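Local coordinates for protein ribonuclease J (Methanolobus psychrophilus R15, PDB 5HAB) that probably degrades RNA as an archaeal exoribonuclease of the metallo-beta-lactamase, beta-CASP family, here captured in complex with RNA, at residues Ile134-Asp139 and Met295-Gly300. The protein carries 1 engineered substitution. Numbering follows the deposited sequence.
Sequences IKHQID and MERYVG
R297 reaches across from helix 293-304 to H136 near the end of helix 128-138, and this one arginine makes all the closest approaches between 134-139 and 295-300. Its NH1 lies 3.8 Å from H136 CB and 3.6 Å from H136 O, a distance too long to count as a hydrogen bond. The aliphatic part follows beside the imidazole: R297 CD sits 4.1 Å from H136 ND1. The side chains run antiparallel alongside each other, and their flat groups stand almost perpendicular, with 86° between the ring and guanidinium planes, which excludes a parallel stack. The torsions explain how the arginine gets there. CG leaves anti to the backbone N (chi1 -180°), and bends at chi2 and chi3 then bring the guanidinium up to the neighbouring helix. R297 NE and H136 ND1 remain 4.9 Å apart; if the imidazole were protonated, which the structure does not reveal, the two positive charges would probably repel each other weakly at this distance.

Within 134-139 and 295-300 the backbones do not meet: the nearest CA atoms, those of H136 and R297, are 8.5 Å apart. Only 118 Å² is buried in total over the two segments, so the evidence is for a loose surface contact. H136 O is instead hydrogen-bonded to S140 OG, just beyond the helix end. One turn of R297's helix is tied back to the other helix by a different route, because Y298 O accepts a hydrogen bond from Y129 OH, while the Y298 side chain packs on a phosphate of the bound RNA. The pairing therefore bridges a helix of the metallo-beta-lactamase domain and one of the beta-CASP domain, beside the RNA, at the interdomain junction characteristic of RNase J enzymes.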
loop_
_atom_site.group_PDB
_atom_site.type_symbol
_atom_site.label_atom_id
_atom_site.label_comp_id
_atom_site.label_asym_id
_atom_site.label_seq_id
_atom_site.Cartn_x
_atom_site.Cartn_y
_atom_site.Cartn_z
ATOM N N ILE B 134 -10.543 -2.702 -37.699
ATOM C CA ILE B 134 -9.405 -2.094 -38.373
ATOM C C ILE B 134 -9.889 -1.323 -39.596
ATOM O O ILE B 134 -9.476 -0.187 -39.814
ATOM C CB ILE B 134 -8.339 -3.132 -38.758
ATOM C CG1 ILE B 134 -7.713 -3.756 -37.509
ATOM C CG2 ILE B 134 -7.250 -2.473 -39.589
ATOM C CD1 ILE B 134 -6.763 -4.895 -37.826
ATOM N N LYS B 135 -10.767 -1.924 -40.396
ATOM C CA LYS B 135 -11.310 -1.213 -41.558
ATOM C C LYS B 135 -12.039 0.061 -41.164
ATOM O O LYS B 135 -11.779 1.127 -41.727
ATOM C CB LYS B 135 -12.264 -2.092 -42.377
ATOM C CG LYS B 135 -11.611 -3.231 -43.107
ATOM C CD LYS B 135 -12.627 -3.982 -43.943
ATOM C CE LYS B 135 -12.022 -5.240 -44.528
ATOM N NZ LYS B 135 -13.025 -6.048 -45.272
ATOM N N HIS B 136 -12.946 -0.051 -40.197
ATOM C CA HIS B 136 -13.712 1.108 -39.752
ATOM C C HIS B 136 -12.785 2.194 -39.225
ATOM O O HIS B 136 -13.092 3.378 -39.327
ATOM C CB HIS B 136 -14.740 0.712 -38.687
ATOM C CG HIS B 136 -15.854 -0.137 -39.218
ATOM N ND1 HIS B 136 -16.827 -0.686 -38.409
ATOM C CD2 HIS B 136 -16.140 -0.541 -40.478
ATOM C CE1 HIS B 136 -17.665 -1.392 -39.151
ATOM N NE2 HIS B 136 -17.269 -1.319 -40.409
ATOM N N GLN B 137 -11.647 1.792 -38.670
ATOM C CA GLN B 137 -10.712 2.765 -38.122
ATOM C C GLN B 137 -9.877 3.437 -39.217
ATOM O O GLN B 137 -9.681 4.650 -39.189
ATOM C CB GLN B 137 -9.811 2.098 -37.089
ATOM C CG GLN B 137 -8.607 2.914 -36.686
ATOM C CD GLN B 137 -7.875 2.297 -35.515
ATOM O OE1 GLN B 137 -6.978 1.472 -35.694
ATOM N NE2 GLN B 137 -8.254 2.695 -34.304
ATOM N N ILE B 138 -9.356 2.643 -40.152
ATOM C CA ILE B 138 -8.554 3.162 -41.261
ATOM C C ILE B 138 -9.327 4.217 -42.048
ATOM O O ILE B 138 -8.777 5.251 -42.438
ATOM C CB ILE B 138 -8.091 2.023 -42.195
ATOM C CG1 ILE B 138 -7.090 1.110 -41.481
ATOM C CG2 ILE B 138 -7.486 2.584 -43.473
ATOM C CD1 ILE B 138 -5.814 1.808 -41.076
ATOM N N ASP B 139 -10.614 3.951 -42.263
ATOM C CA ASP B 139 -11.501 4.884 -42.952
ATOM C C ASP B 139 -11.935 6.015 -42.023
ATOM O O ASP B 139 -13.082 6.459 -42.067
ATOM C CB ASP B 139 -12.732 4.160 -43.508
ATOM C CG ASP B 139 -12.371 2.939 -44.340
ATOM O OD1 ASP B 139 -11.219 2.867 -44.825
ATOM O OD2 ASP B 139 -13.241 2.056 -44.516
ATOM N N MET B 295 -19.766 2.832 -28.230
ATOM C CA MET B 295 -20.756 1.772 -28.030
ATOM C C MET B 295 -21.363 1.376 -29.367
ATOM O O MET B 295 -21.450 0.191 -29.693
ATOM C CB MET B 295 -21.868 2.209 -27.069
ATOM C CG MET B 295 -21.517 2.133 -25.595
ATOM S SD MET B 295 -21.215 0.448 -25.021
ATOM C CE MET B 295 -20.646 0.762 -23.349
ATOM N N GLU B 296 -21.769 2.381 -30.140
ATOM C CA GLU B 296 -22.373 2.151 -31.447
ATOM C C GLU B 296 -21.377 1.462 -32.371
ATOM O O GLU B 296 -21.719 0.488 -33.042
ATOM C CB GLU B 296 -22.858 3.467 -32.057
ATOM C CG GLU B 296 -23.622 3.297 -33.360
ATOM C CD GLU B 296 -24.213 4.602 -33.863
ATOM O OE1 GLU B 296 -23.498 5.627 -33.848
ATOM O OE2 GLU B 296 -25.392 4.599 -34.276
ATOM N N ARG B 297 -20.140 1.957 -32.373
ATOM C CA ARG B 297 -19.070 1.371 -33.178
ATOM C C ARG B 297 -18.875 -0.117 -32.859
ATOM O O ARG B 297 -19.185 -0.979 -33.686
ATOM C CB ARG B 297 -17.757 2.134 -32.951
ATOM C CG ARG B 297 -16.557 1.611 -33.748
ATOM C CD ARG B 297 -16.650 1.902 -35.241
ATOM N NE ARG B 297 -16.500 3.323 -35.549
ATOM C CZ ARG B 297 -15.341 3.903 -35.854
ATOM N NH1 ARG B 297 -14.226 3.185 -35.899
ATOM N NH2 ARG B 297 -15.293 5.202 -36.120
ATOM N N TYR B 298 -18.396 -0.415 -31.652
ATOM C CA TYR B 298 -18.038 -1.789 -31.284
ATOM C C TYR B 298 -19.226 -2.751 -31.206
ATOM O O TYR B 298 -19.185 -3.854 -31.766
ATOM C CB TYR B 298 -17.293 -1.797 -29.945
ATOM C CG TYR B 298 -15.878 -1.265 -30.015
ATOM C CD1 TYR B 298 -14.814 -2.116 -30.291
ATOM C CD2 TYR B 298 -15.603 0.081 -29.804
ATOM C CE1 TYR B 298 -13.515 -1.643 -30.357
ATOM C CE2 TYR B 298 -14.302 0.564 -29.869
ATOM C CZ TYR B 298 -13.265 -0.304 -30.145
ATOM O OH TYR B 298 -11.971 0.159 -30.212
ATOM N N VAL B 299 -20.279 -2.345 -30.504
ATOM C CA VAL B 299 -21.417 -3.232 -30.296
ATOM C C VAL B 299 -22.188 -3.374 -31.601
ATOM O O VAL B 299 -22.589 -4.480 -31.972
ATOM C CB VAL B 299 -22.320 -2.741 -29.154
ATOM C CG1 VAL B 299 -23.420 -3.747 -28.882
ATOM C CG2 VAL B 299 -21.498 -2.505 -27.899
ATOM N N GLY B 300 -22.386 -2.254 -32.293
ATOM C CA GLY B 300 -23.005 -2.274 -33.608
ATOM C C GLY B 300 -22.300 -3.230 -34.552
ATOM O O GLY B 300 -22.934 -4.117 -35.134
#